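Local coordinates for protein polyphosphate kinase (Porphyromonas gingivalis, PDB 2O8R) that probably catalyses the reversible transfer of the terminal phosphate of ATP to a growing chain of inorganic polyphosphate, with magnesium as cofactor, at residues V587-E596 / Q649-I659; A7-W17 / G571-Q581. The protein carries 3 engineered substitutions. One frame throughout, in Å; residues are numbered along the deposited sequence.

Contact 1: V587-E596 / Q649-I659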
loop_
_atom_site.group_PDB
_atom_site.type_symbol
_atom_site.label_atom_id
_atom_site.label_comp_id
_atom_site.label_asym_id
_atom_site.label_seq_id
_atom_site.Cartn_x
_atom_site.Cartn_y
_atom_site.Cartn_z
ATOM N N VAL A 587 -19.086 -32.780 17.319
ATOM C CA VAL A 587 -18.155 -31.752 16.887
ATOM C C VAL A 587 -18.218 -31.549 15.378
ATOM O O VAL A 587 -17.902 -32.447 14.582
ATOM C CB VAL A 587 -16.723 -32.095 17.301
ATOM C CG1 VAL A 587 -15.747 -31.082 16.728
ATOM C CG2 VAL A 587 -16.619 -32.141 18.813
ATOM N N THR A 588 -18.627 -30.349 14.994
ATOM C CA THR A 588 -18.722 -29.999 13.595
ATOM C C THR A 588 -17.703 -28.931 13.237
ATOM O O THR A 588 -17.633 -27.881 13.875
ATOM C CB THR A 588 -20.131 -29.523 13.251
ATOM O OG1 THR A 588 -21.057 -30.571 13.568
ATOM C CG2 THR A 588 -20.245 -29.161 11.773
ATOM N N ARG A 589 -16.892 -29.226 12.233
ATOM C CA ARG A 589 -16.068 -28.219 11.610
ATOM C C ARG A 589 -16.698 -27.814 10.282
ATOM O O ARG A 589 -16.864 -28.637 9.379
ATOM C CB ARG A 589 -14.676 -28.754 11.377
ATOM C CG ARG A 589 -13.848 -27.939 10.430
ATOM C CD ARG A 589 -12.517 -28.619 10.242
ATOM N NE ARG A 589 -11.707 -28.437 11.432
ATOM C CZ ARG A 589 -10.779 -29.286 11.850
ATOM N NH1 ARG A 589 -10.539 -30.398 11.173
ATOM N NH2 ARG A 589 -10.097 -29.017 12.953
ATOM N N LEU A 590 -17.064 -26.540 10.185
ATOM C CA LEU A 590 -17.573 -25.985 8.947
ATOM C C LEU A 590 -16.520 -25.095 8.307
ATOM O O LEU A 590 -16.134 -24.075 8.879
ATOM C CB LEU A 590 -18.856 -25.190 9.198
ATOM C CG LEU A 590 -19.465 -24.585 7.931
ATOM C CD1 LEU A 590 -19.813 -25.678 6.926
ATOM C CD2 LEU A 590 -20.682 -23.718 8.269
ATOM N N VAL A 591 -16.054 -25.508 7.132
ATOM C CA VAL A 591 -15.148 -24.728 6.286
ATOM C C VAL A 591 -15.781 -24.627 4.898
ATOM O O VAL A 591 -16.177 -25.636 4.309
ATOM C CB VAL A 591 -13.762 -25.397 6.175
ATOM C CG1 VAL A 591 -12.987 -24.912 4.939
ATOM C CG2 VAL A 591 -12.973 -25.172 7.436
ATOM N N ASP A 592 -15.887 -23.399 4.404
ATOM C CA ASP A 592 -16.484 -23.087 3.119
ATOM C C ASP A 592 -15.777 -21.803 2.641
ATOM O O ASP A 592 -14.743 -21.416 3.202
ATOM C CB ASP A 592 -17.986 -22.862 3.310
ATOM C CG ASP A 592 -18.819 -23.111 2.043
ATOM O OD1 ASP A 592 -18.264 -23.294 0.940
ATOM O OD2 ASP A 592 -20.068 -23.112 2.157
HETATM N N MSE A 593 -16.327 -21.140 1.625
HETATM C CA MSE A 593 -15.705 -19.941 1.061
HETATM C C MSE A 593 -15.505 -18.780 2.046
HETATM O O MSE A 593 -14.468 -18.110 2.011
HETATM C CB MSE A 593 -16.499 -19.453 -0.136
HETATM C CG MSE A 593 -15.719 -18.485 -0.991
HETATM SE SE MSE A 593 -16.732 -17.800 -2.495
HETATM C CE MSE A 593 -15.232 -17.585 -3.731
ATOM N N TYR A 594 -16.497 -18.534 2.901
ATOM C CA TYR A 594 -16.383 -17.504 3.921
ATOM C C TYR A 594 -15.700 -18.093 5.124
ATOM O O TYR A 594 -15.905 -19.258 5.447
ATOM C CB TYR A 594 -17.751 -16.968 4.361
ATOM C CG TYR A 594 -18.613 -16.394 3.266
ATOM C CD1 TYR A 594 -18.058 -15.744 2.173
ATOM C CD2 TYR A 594 -19.990 -16.468 3.349
ATOM C CE1 TYR A 594 -18.844 -15.230 1.189
ATOM C CE2 TYR A 594 -20.783 -15.947 2.375
ATOM C CZ TYR A 594 -20.213 -15.334 1.293
ATOM O OH TYR A 594 -21.027 -14.817 0.313
ATOM N N LEU A 595 -14.886 -17.293 5.795
ATOM C CA LEU A 595 -14.239 -17.770 6.999
ATOM C C LEU A 595 -15.247 -17.676 8.142
ATOM O O LEU A 595 -15.745 -16.591 8.475
ATOM C CB LEU A 595 -12.952 -16.995 7.265
ATOM C CG LEU A 595 -12.032 -17.444 8.398
ATOM C CD1 LEU A 595 -10.564 -17.469 7.987
ATOM C CD2 LEU A 595 -12.218 -16.522 9.553
ATOM N N GLU A 596 -15.569 -18.838 8.703
ATOM C CA GLU A 596 -16.563 -18.961 9.762
ATOM C C GLU A 596 -16.006 -18.426 11.068
ATOM O O GLU A 596 -15.399 -19.147 11.855
ATOM C CB GLU A 596 -16.981 -20.415 9.909
ATOM C CG GLU A 596 -17.838 -20.930 8.769
ATOM C CD GLU A 596 -19.234 -20.323 8.750
ATOM O OE1 GLU A 596 -19.766 -19.976 9.822
ATOM O OE2 GLU A 596 -19.805 -20.190 7.656
ATOM N N GLN A 649 -26.569 -24.196 10.083
ATOM C CA GLN A 649 -25.213 -24.719 10.030
ATOM C C GLN A 649 -25.167 -26.205 10.407
ATOM O O GLN A 649 -24.516 -26.994 9.722
ATOM C CB GLN A 649 -24.225 -23.870 10.844
ATOM C CG GLN A 649 -24.122 -22.422 10.370
ATOM C CD GLN A 649 -22.800 -21.759 10.732
ATOM O OE1 GLN A 649 -22.195 -22.062 11.762
ATOM N NE2 GLN A 649 -22.346 -20.844 9.880
ATOM N N LEU A 650 -25.891 -26.596 11.455
ATOM C CA LEU A 650 -25.875 -27.999 11.917
ATOM C C LEU A 650 -26.608 -28.942 10.980
ATOM O O LEU A 650 -26.512 -30.159 11.133
ATOM C CB LEU A 650 -26.467 -28.137 13.317
ATOM C CG LEU A 650 -25.623 -27.610 14.469
ATOM C CD1 LEU A 650 -26.455 -27.735 15.721
ATOM C CD2 LEU A 650 -24.282 -28.363 14.590
ATOM N N ARG A 651 -27.330 -28.368 10.019
ATOM C CA ARG A 651 -28.093 -29.119 9.032
ATOM C C ARG A 651 -27.287 -29.301 7.742
ATOM O O ARG A 651 -27.629 -30.167 6.921
ATOM C CB ARG A 651 -29.414 -28.397 8.739
ATOM C CG ARG A 651 -30.556 -29.276 8.231
ATOM C CD ARG A 651 -31.802 -28.438 7.895
ATOM N NE ARG A 651 -32.078 -27.452 8.941
ATOM C CZ ARG A 651 -32.757 -26.324 8.751
ATOM N NH1 ARG A 651 -33.243 -26.032 7.549
ATOM N NH2 ARG A 651 -32.947 -25.484 9.758
ATOM N N ASP A 652 -26.223 -28.493 7.580
ATOM C CA ASP A 652 -25.330 -28.544 6.405
ATOM C C ASP A 652 -24.843 -29.943 6.093
ATOM O O ASP A 652 -24.140 -30.554 6.902
ATOM C CB ASP A 652 -24.097 -27.658 6.603
ATOM C CG ASP A 652 -23.193 -27.598 5.351
ATOM O OD1 ASP A 652 -23.040 -26.502 4.797
ATOM O OD2 ASP A 652 -22.638 -28.629 4.905
ATOM N N ASN A 653 -25.197 -30.434 4.913
ATOM C CA ASN A 653 -24.663 -31.711 4.417
ATOM C C ASN A 653 -23.735 -31.602 3.207
ATOM O O ASN A 653 -23.480 -32.616 2.557
ATOM C CB ASN A 653 -25.803 -32.672 4.062
ATOM C CG ASN A 653 -26.905 -32.006 3.266
ATOM O OD1 ASN A 653 -26.706 -30.966 2.646
ATOM N ND2 ASN A 653 -28.082 -32.604 3.283
ATOM N N ILE A 654 -23.247 -30.399 2.885
ATOM C CA ILE A 654 -22.384 -30.245 1.703
ATOM C C ILE A 654 -20.933 -29.889 2.031
ATOM O O ILE A 654 -20.020 -30.469 1.468
ATOM C CB ILE A 654 -23.009 -29.324 0.606
ATOM C CG1 ILE A 654 -23.800 -30.166 -0.372
ATOM C CG2 ILE A 654 -21.954 -28.668 -0.240
ATOM C CD1 ILE A 654 -25.209 -30.338 0.000
ATOM N N LYS A 655 -20.728 -28.966 2.959
ATOM C CA LYS A 655 -19.380 -28.541 3.332
ATOM C C LYS A 655 -18.980 -29.042 4.708
ATOM O O LYS A 655 -17.801 -29.292 4.954
ATOM C CB LYS A 655 -19.240 -27.006 3.269
ATOM C CG LYS A 655 -19.272 -26.446 1.832
ATOM C CD LYS A 655 -18.332 -27.235 0.926
ATOM C CE LYS A 655 -18.434 -26.815 -0.521
ATOM N NZ LYS A 655 -17.571 -25.640 -0.836
ATOM N N ALA A 656 -19.968 -29.180 5.594
ATOM C CA ALA A 656 -19.726 -29.522 6.999
ATOM C C ALA A 656 -19.032 -30.842 7.151
ATOM O O ALA A 656 -19.329 -31.808 6.436
ATOM C CB ALA A 656 -21.026 -29.545 7.799
ATOM N N CYS A 657 -18.092 -30.902 8.089
ATOM C CA CYS A 657 -17.416 -32.153 8.412
ATOM C C CYS A 657 -17.475 -32.438 9.909
ATOM O O CYS A 657 -17.339 -31.530 10.729
ATOM C CB CYS A 657 -15.961 -32.113 7.943
ATOM S SG CYS A 657 -15.747 -32.300 6.158
ATOM N N ARG A 658 -17.681 -33.703 10.260
ATOM C CA ARG A 658 -17.658 -34.115 11.641
ATOM C C ARG A 658 -16.255 -34.612 11.880
ATOM O O ARG A 658 -15.598 -35.105 10.964
ATOM C CB ARG A 658 -18.723 -35.174 11.954
ATOM C CG ARG A 658 -18.426 -36.539 11.409
ATOM C CD ARG A 658 -19.503 -37.551 11.775
ATOM N NE ARG A 658 -19.389 -38.727 10.910
ATOM C CZ ARG A 658 -18.621 -39.782 11.178
ATOM N NH1 ARG A 658 -17.916 -39.835 12.312
ATOM N NH2 ARG A 658 -18.570 -40.793 10.319
ATOM N N ILE A 659 -15.786 -34.400 13.100
ATOM C CA ILE A 659 -14.462 -34.809 13.520
ATOM C C ILE A 659 -14.571 -36.128 14.274
ATOM O O ILE A 659 -15.507 -36.343 15.061
ATOM C CB ILE A 659 -13.839 -33.742 14.457
ATOM C CG1 ILE A 659 -13.858 -32.360 13.796
ATOM C CG2 ILE A 659 -12.428 -34.124 14.867
ATOM C CD1 ILE A 659 -13.133 -32.297 12.478
HETATM O O HOH W 1 -16.016 -28.340 6.757
#
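Antiparallel strand pairing in the phospholipase D-like C-terminal domain 2 joins Val587-Arg589 to Cys657-Ile659. Arg589 and Cys657 make the hydrogen-bonded pair, Arg589 N to Cys657 O at 2.8 Å and Cys657 N to Arg589 O at 2.9 Å; Thr588 and Arg658 are the non-hydrogen-bonded pair, and Ile659 N donates to Val587 O at 3.2 Å. Beyond Arg589 and Cys657, away from Thr588, a water continues the link, donating to Arg589 O and Lys655 O and accepting from Val591 N. Ile659 lays CD1 over one face of the Arg589 guanidinium, 3.5 Å from NH1, which hydrogen-bonds to Asn665 OD1. Leu590 splits its methyls: CD1 packs on Ala656, while CD2 lies 3.7 Å from Gln649 NE2. That NE2 donates to Glu596 OE1 at 2.7 Å from above the carboxylate plane. Lys655 NZ forms a salt bridge to Asp592 OD1 at 3.0 Å, with Glu27 as second partner. After helix 636-651, Asp652 OD2 accepts from Ile654 N in an Asx turn, from Lys655 N to complete an Asx motif, and from Ala656 N. Three amide donors on one buried oxygen fix that carboxylate's rotation and would favour its charged form. Lys542 makes a salt bridge to Glu596 OE1 and a hydrogen bond to Gln649 OE1, so the two share a cation close to Arg570, predicted to bind ATP.

Contact 2: A7-W17 / G571-Q581; sequences AYPFFRRDMSW and GICCLVPDMPQ. With SO4 (sulfate ion), chain C.
The two segments run in opposite directions, closest in backbone where Phe11 and Cys574 bring their CA atoms to 4.5 Å. One backbone bond, Phe11 N to Cys574 O at 3.0 Å, ties them there, and Phe10 CA adds a CA-H...O contact to the same carbonyl. Phe11 folds its ring across the 571-581 loop: Val576 CB sits over one face in a CH-pi contact, 3.7 Å from the ring centroid, and Cys573 O lies at the ring edge. The CG1 methyl of Val576 meets Pro9 CB at 3.5 Å. This brings the N-terminal domain onto the loop that follows strand 564-569 of C-terminal domain 2. Arg12 is the N-cap of helix 13-29, and a sulfate, probably from the crystallisation liquor, sits at that helix start, where Arg13 N donates a hydrogen bond to sulfate O2 at 2.9 Å. One turn on, Ser16 holds OG anti to the backbone N (chi1 166°) and accepts from Cys573 N at 2.7 Å. Trp17 meets Ile572 CG1 at the ring edge; its indole stacks on Phe52 and lies near Asn48, predicted to bind ATP. At the far end Gln581 CG packs 3.6 Å from Tyr8 CE1, and Tyr8 OH is hydrogen-bonded to Glu560 OE1.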
loop_
_atom_site.group_PDB
_atom_site.type_symbol
_atom_site.label_atom_id
_atom_site.label_comp_id
_atom_site.label_asym_id
_atom_site.label_seq_id
_atom_site.Cartn_x
_atom_site.Cartn_y
_atom_site.Cartn_z
ATOM N N ALA A 7 -8.733 -38.015 34.441
ATOM C CA ALA A 7 -8.224 -38.949 33.429
ATOM C C ALA A 7 -8.700 -38.626 32.014
ATOM O O ALA A 7 -8.970 -39.539 31.219
ATOM C CB ALA A 7 -8.608 -40.399 33.806
ATOM N N TYR A 8 -8.778 -37.335 31.697
ATOM C CA TYR A 8 -9.402 -36.874 30.452
ATOM C C TYR A 8 -8.478 -36.796 29.241
ATOM O O TYR A 8 -7.355 -36.302 29.332
ATOM C CB TYR A 8 -10.080 -35.531 30.671
ATOM C CG TYR A 8 -11.326 -35.635 31.505
ATOM C CD1 TYR A 8 -12.500 -36.163 30.974
ATOM C CD2 TYR A 8 -11.340 -35.196 32.825
ATOM C CE1 TYR A 8 -13.658 -36.248 31.741
ATOM C CE2 TYR A 8 -12.495 -35.272 33.598
ATOM C CZ TYR A 8 -13.649 -35.803 33.053
ATOM O OH TYR A 8 -14.793 -35.893 33.823
ATOM N N PRO A 9 -8.974 -37.243 28.083
ATOM C CA PRO A 9 -8.228 -37.176 26.830
ATOM C C PRO A 9 -8.228 -35.765 26.219
ATOM O O PRO A 9 -9.204 -35.018 26.378
ATOM C CB PRO A 9 -9.004 -38.131 25.929
ATOM C CG PRO A 9 -10.419 -38.002 26.396
ATOM C CD PRO A 9 -10.326 -37.801 27.893
ATOM N N PHE A 10 -7.129 -35.410 25.551
ATOM C CA PHE A 10 -6.999 -34.135 24.829
ATOM C C PHE A 10 -6.134 -34.297 23.589
ATOM O O PHE A 10 -5.039 -34.856 23.671
ATOM C CB PHE A 10 -6.336 -33.065 25.697
ATOM C CG PHE A 10 -7.091 -32.719 26.946
ATOM C CD1 PHE A 10 -8.124 -31.796 26.919
ATOM C CD2 PHE A 10 -6.744 -33.291 28.157
ATOM C CE1 PHE A 10 -8.808 -31.461 28.075
ATOM C CE2 PHE A 10 -7.428 -32.964 29.316
ATOM C CZ PHE A 10 -8.456 -32.039 29.275
ATOM N N PHE A 11 -6.599 -33.792 22.450
ATOM C CA PHE A 11 -5.752 -33.725 21.263
ATOM C C PHE A 11 -4.651 -32.739 21.540
ATOM O O PHE A 11 -4.868 -31.778 22.278
ATOM C CB PHE A 11 -6.520 -33.193 20.069
ATOM C CG PHE A 11 -7.532 -34.135 19.526
ATOM C CD1 PHE A 11 -7.191 -35.448 19.232
ATOM C CD2 PHE A 11 -8.829 -33.693 19.272
ATOM C CE1 PHE A 11 -8.144 -36.316 18.713
ATOM C CE2 PHE A 11 -9.783 -34.542 18.745
ATOM C CZ PHE A 11 -9.447 -35.865 18.465
ATOM N N ARG A 12 -3.475 -32.971 20.965
ATOM C CA ARG A 12 -2.434 -31.948 20.936
ATOM C C ARG A 12 -2.907 -30.824 20.008
ATOM O O ARG A 12 -3.563 -31.082 18.998
ATOM C CB ARG A 12 -1.128 -32.546 20.443
ATOM C CG ARG A 12 -0.725 -33.755 21.245
ATOM C CD ARG A 12 0.638 -34.312 20.875
ATOM N NE ARG A 12 0.826 -35.622 21.496
ATOM C CZ ARG A 12 1.339 -35.828 22.710
ATOM N NH1 ARG A 12 1.743 -34.806 23.459
ATOM N NH2 ARG A 12 1.446 -37.069 23.179
ATOM N N ARG A 13 -2.603 -29.580 20.350
ATOM C CA ARG A 13 -3.175 -28.462 19.607
ATOM C C ARG A 13 -2.690 -28.382 18.150
ATOM O O ARG A 13 -3.489 -28.151 17.245
ATOM C CB ARG A 13 -3.016 -27.134 20.360
ATOM C CG ARG A 13 -1.602 -26.770 20.765
ATOM C CD ARG A 13 -1.551 -25.350 21.295
ATOM N NE ARG A 13 -1.720 -24.375 20.218
ATOM C CZ ARG A 13 -1.828 -23.061 20.393
ATOM N NH1 ARG A 13 -1.792 -22.540 21.611
ATOM N NH2 ARG A 13 -1.973 -22.261 19.345
ATOM N N ASP A 14 -1.399 -28.623 17.936
ATOM C CA ASP A 14 -0.789 -28.589 16.605
ATOM C C ASP A 14 -1.281 -29.692 15.679
ATOM O O ASP A 14 -1.494 -29.457 14.495
ATOM C CB ASP A 14 0.734 -28.644 16.727
ATOM C CG ASP A 14 1.289 -27.464 17.502
ATOM O OD1 ASP A 14 0.978 -26.323 17.118
ATOM O OD2 ASP A 14 2.015 -27.669 18.498
HETATM N N MSE A 15 -1.465 -30.890 16.218
HETATM C CA MSE A 15 -2.072 -31.968 15.461
HETATM C C MSE A 15 -3.476 -31.554 15.054
HETATM O O MSE A 15 -3.880 -31.701 13.898
HETATM C CB MSE A 15 -2.126 -33.250 16.294
HETATM C CG MSE A 15 -0.781 -33.877 16.612
HETATM SE SE MSE A 15 0.556 -33.679 15.193
HETATM C CE MSE A 15 1.682 -32.310 16.015
ATOM N N SER A 16 -4.206 -31.020 16.023
ATOM C CA SER A 16 -5.507 -30.447 15.781
ATOM C C SER A 16 -5.414 -29.345 14.737
ATOM O O SER A 16 -6.265 -29.254 13.860
ATOM C CB SER A 16 -6.097 -29.911 17.080
ATOM O OG SER A 16 -7.196 -29.069 16.825
ATOM N N TRP A 17 -4.378 -28.519 14.798
ATOM C CA TRP A 17 -4.245 -27.475 13.784
ATOM C C TRP A 17 -4.048 -28.077 12.412
ATOM O O TRP A 17 -4.717 -27.686 11.466
ATOM C CB TRP A 17 -3.105 -26.510 14.072
ATOM C CG TRP A 17 -3.096 -25.366 13.102
ATOM C CD1 TRP A 17 -3.754 -24.174 13.236
ATOM C CD2 TRP A 17 -2.412 -25.305 11.846
ATOM N NE1 TRP A 17 -3.519 -23.378 12.150
ATOM C CE2 TRP A 17 -2.698 -24.045 11.279
ATOM C CE3 TRP A 17 -1.588 -26.195 11.142
ATOM C CZ2 TRP A 17 -2.188 -23.646 10.039
ATOM C CZ3 TRP A 17 -1.078 -25.799 9.920
ATOM C CH2 TRP A 17 -1.386 -24.530 9.376
ATOM N N GLY A 571 -11.283 -24.186 13.556
ATOM C CA GLY A 571 -9.835 -24.330 13.706
ATOM C C GLY A 571 -9.430 -25.389 14.704
ATOM O O GLY A 571 -9.825 -26.552 14.602
ATOM N N ILE A 572 -8.639 -24.970 15.681
ATOM C CA ILE A 572 -8.112 -25.875 16.675
ATOM C C ILE A 572 -9.201 -26.352 17.618
ATOM O O ILE A 572 -9.915 -25.552 18.198
ATOM C CB ILE A 572 -6.981 -25.224 17.478
ATOM C CG1 ILE A 572 -5.721 -25.095 16.628
ATOM C CG2 ILE A 572 -6.636 -26.045 18.692
ATOM C CD1 ILE A 572 -4.624 -24.340 17.363
ATOM N N CYS A 573 -9.327 -27.668 17.743
ATOM C CA CYS A 573 -10.153 -28.264 18.767
ATOM C C CYS A 573 -9.412 -29.383 19.496
ATOM O O CYS A 573 -8.956 -30.333 18.874
ATOM C CB CYS A 573 -11.431 -28.801 18.158
ATOM S SG CYS A 573 -12.628 -29.260 19.396
ATOM N N CYS A 574 -9.300 -29.266 20.816
ATOM C CA CYS A 574 -8.532 -30.229 21.618
ATOM C C CYS A 574 -9.421 -31.161 22.393
ATOM O O CYS A 574 -8.939 -32.084 23.038
ATOM C CB CYS A 574 -7.617 -29.518 22.604
ATOM S SG CYS A 574 -6.331 -28.533 21.837
ATOM N N LEU A 575 -10.716 -30.895 22.359
ATOM C CA LEU A 575 -11.691 -31.817 22.896
ATOM C C LEU A 575 -11.776 -32.969 21.914
ATOM O O LEU A 575 -11.915 -32.750 20.722
ATOM C CB LEU A 575 -13.042 -31.131 23.040
ATOM C CG LEU A 575 -14.188 -31.906 23.677
ATOM C CD1 LEU A 575 -15.056 -30.967 24.489
ATOM C CD2 LEU A 575 -15.017 -32.622 22.625
ATOM N N VAL A 576 -11.673 -34.192 22.418
ATOM C CA VAL A 576 -11.707 -35.366 21.561
ATOM C C VAL A 576 -13.064 -36.056 21.576
ATOM O O VAL A 576 -13.541 -36.500 22.623
ATOM C CB VAL A 576 -10.477 -36.311 21.793
ATOM C CG1 VAL A 576 -9.953 -36.191 23.188
ATOM C CG2 VAL A 576 -10.755 -37.755 21.383
ATOM N N PRO A 577 -13.707 -36.113 20.402
ATOM C CA PRO A 577 -15.068 -36.615 20.292
ATOM C C PRO A 577 -15.105 -38.134 20.241
ATOM O O PRO A 577 -14.053 -38.775 20.135
ATOM C CB PRO A 577 -15.537 -36.034 18.964
ATOM C CG PRO A 577 -14.302 -35.957 18.142
ATOM C CD PRO A 577 -13.160 -35.708 19.092
ATOM N N ASP A 578 -16.317 -38.684 20.312
ATOM C CA ASP A 578 -16.560 -40.122 20.203
ATOM C C ASP A 578 -15.815 -40.895 21.279
ATOM O O ASP A 578 -15.181 -41.910 21.011
ATOM C CB ASP A 578 -16.169 -40.640 18.818
ATOM C CG ASP A 578 -16.842 -39.883 17.693
ATOM O OD1 ASP A 578 -17.918 -39.288 17.925
ATOM O OD2 ASP A 578 -16.287 -39.897 16.571
HETATM N N MSE A 579 -15.898 -40.394 22.501
HETATM C CA MSE A 579 -15.252 -41.008 23.637
HETATM C C MSE A 579 -16.292 -41.120 24.722
HETATM O O MSE A 579 -17.294 -40.418 24.671
HETATM C CB MSE A 579 -14.124 -40.117 24.121
HETATM C CG MSE A 579 -13.094 -39.830 23.073
HETATM SE SE MSE A 579 -11.693 -41.173 22.943
HETATM C CE MSE A 579 -12.474 -42.517 21.760
ATOM N N PRO A 580 -16.078 -42.012 25.699
ATOM C CA PRO A 580 -17.005 -42.069 26.816
ATOM C C PRO A 580 -17.253 -40.709 27.479
ATOM O O PRO A 580 -18.401 -40.368 27.769
ATOM C CB PRO A 580 -16.319 -43.041 27.772
ATOM C CG PRO A 580 -15.567 -43.941 26.864
ATOM C CD PRO A 580 -15.031 -43.043 25.818
ATOM N N GLN A 581 -16.201 -39.918 27.668
ATOM C CA GLN A 581 -16.326 -38.633 28.372
ATOM C C GLN A 581 -16.966 -37.538 27.524
ATOM O O GLN A 581 -17.321 -36.474 28.035
ATOM C CB GLN A 581 -14.970 -38.163 28.893
ATOM C CG GLN A 581 -14.231 -39.204 29.727
ATOM C CD GLN A 581 -13.197 -40.001 28.941
ATOM O OE1 GLN A 581 -12.021 -39.993 29.280
ATOM N NE2 GLN A 581 -13.632 -40.702 27.903
HETATM S S SO4 C . -0.344 -29.157 23.354
HETATM O O1 SO4 C . -1.728 -28.764 23.623
HETATM O O2 SO4 C . -0.203 -29.654 21.983
HETATM O O3 SO4 C . 0.535 -28.003 23.520
HETATM O O4 SO4 C . 0.025 -30.218 24.291
#

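Overall arrangement
Contact 1 is almost wholly buried and stays inside C-terminal domain 2, where it pairs strands 585-589 and 657-659 and brings helix 636-651 against strand 595-596, which belongs to the neighbouring sheet. Contact 2, partly buried, brings together distant parts of the chain and docks the N-terminal domain on that same domain. Their centres are 18 Å apart, yet they touch: Arg589 NH2 of contact 1 lies 3.0 Å from Gly571 O of contact 2, a probable hydrogen bond. Helix 13-29 serves both, starting in contact 2 and covering Arg589 and Cys657 with Arg23. Contact 1 combines strand pairing, buried charged and amide groups and aliphatic packing, whereas aromatic and proline packing with few polar bonds dominates contact 2.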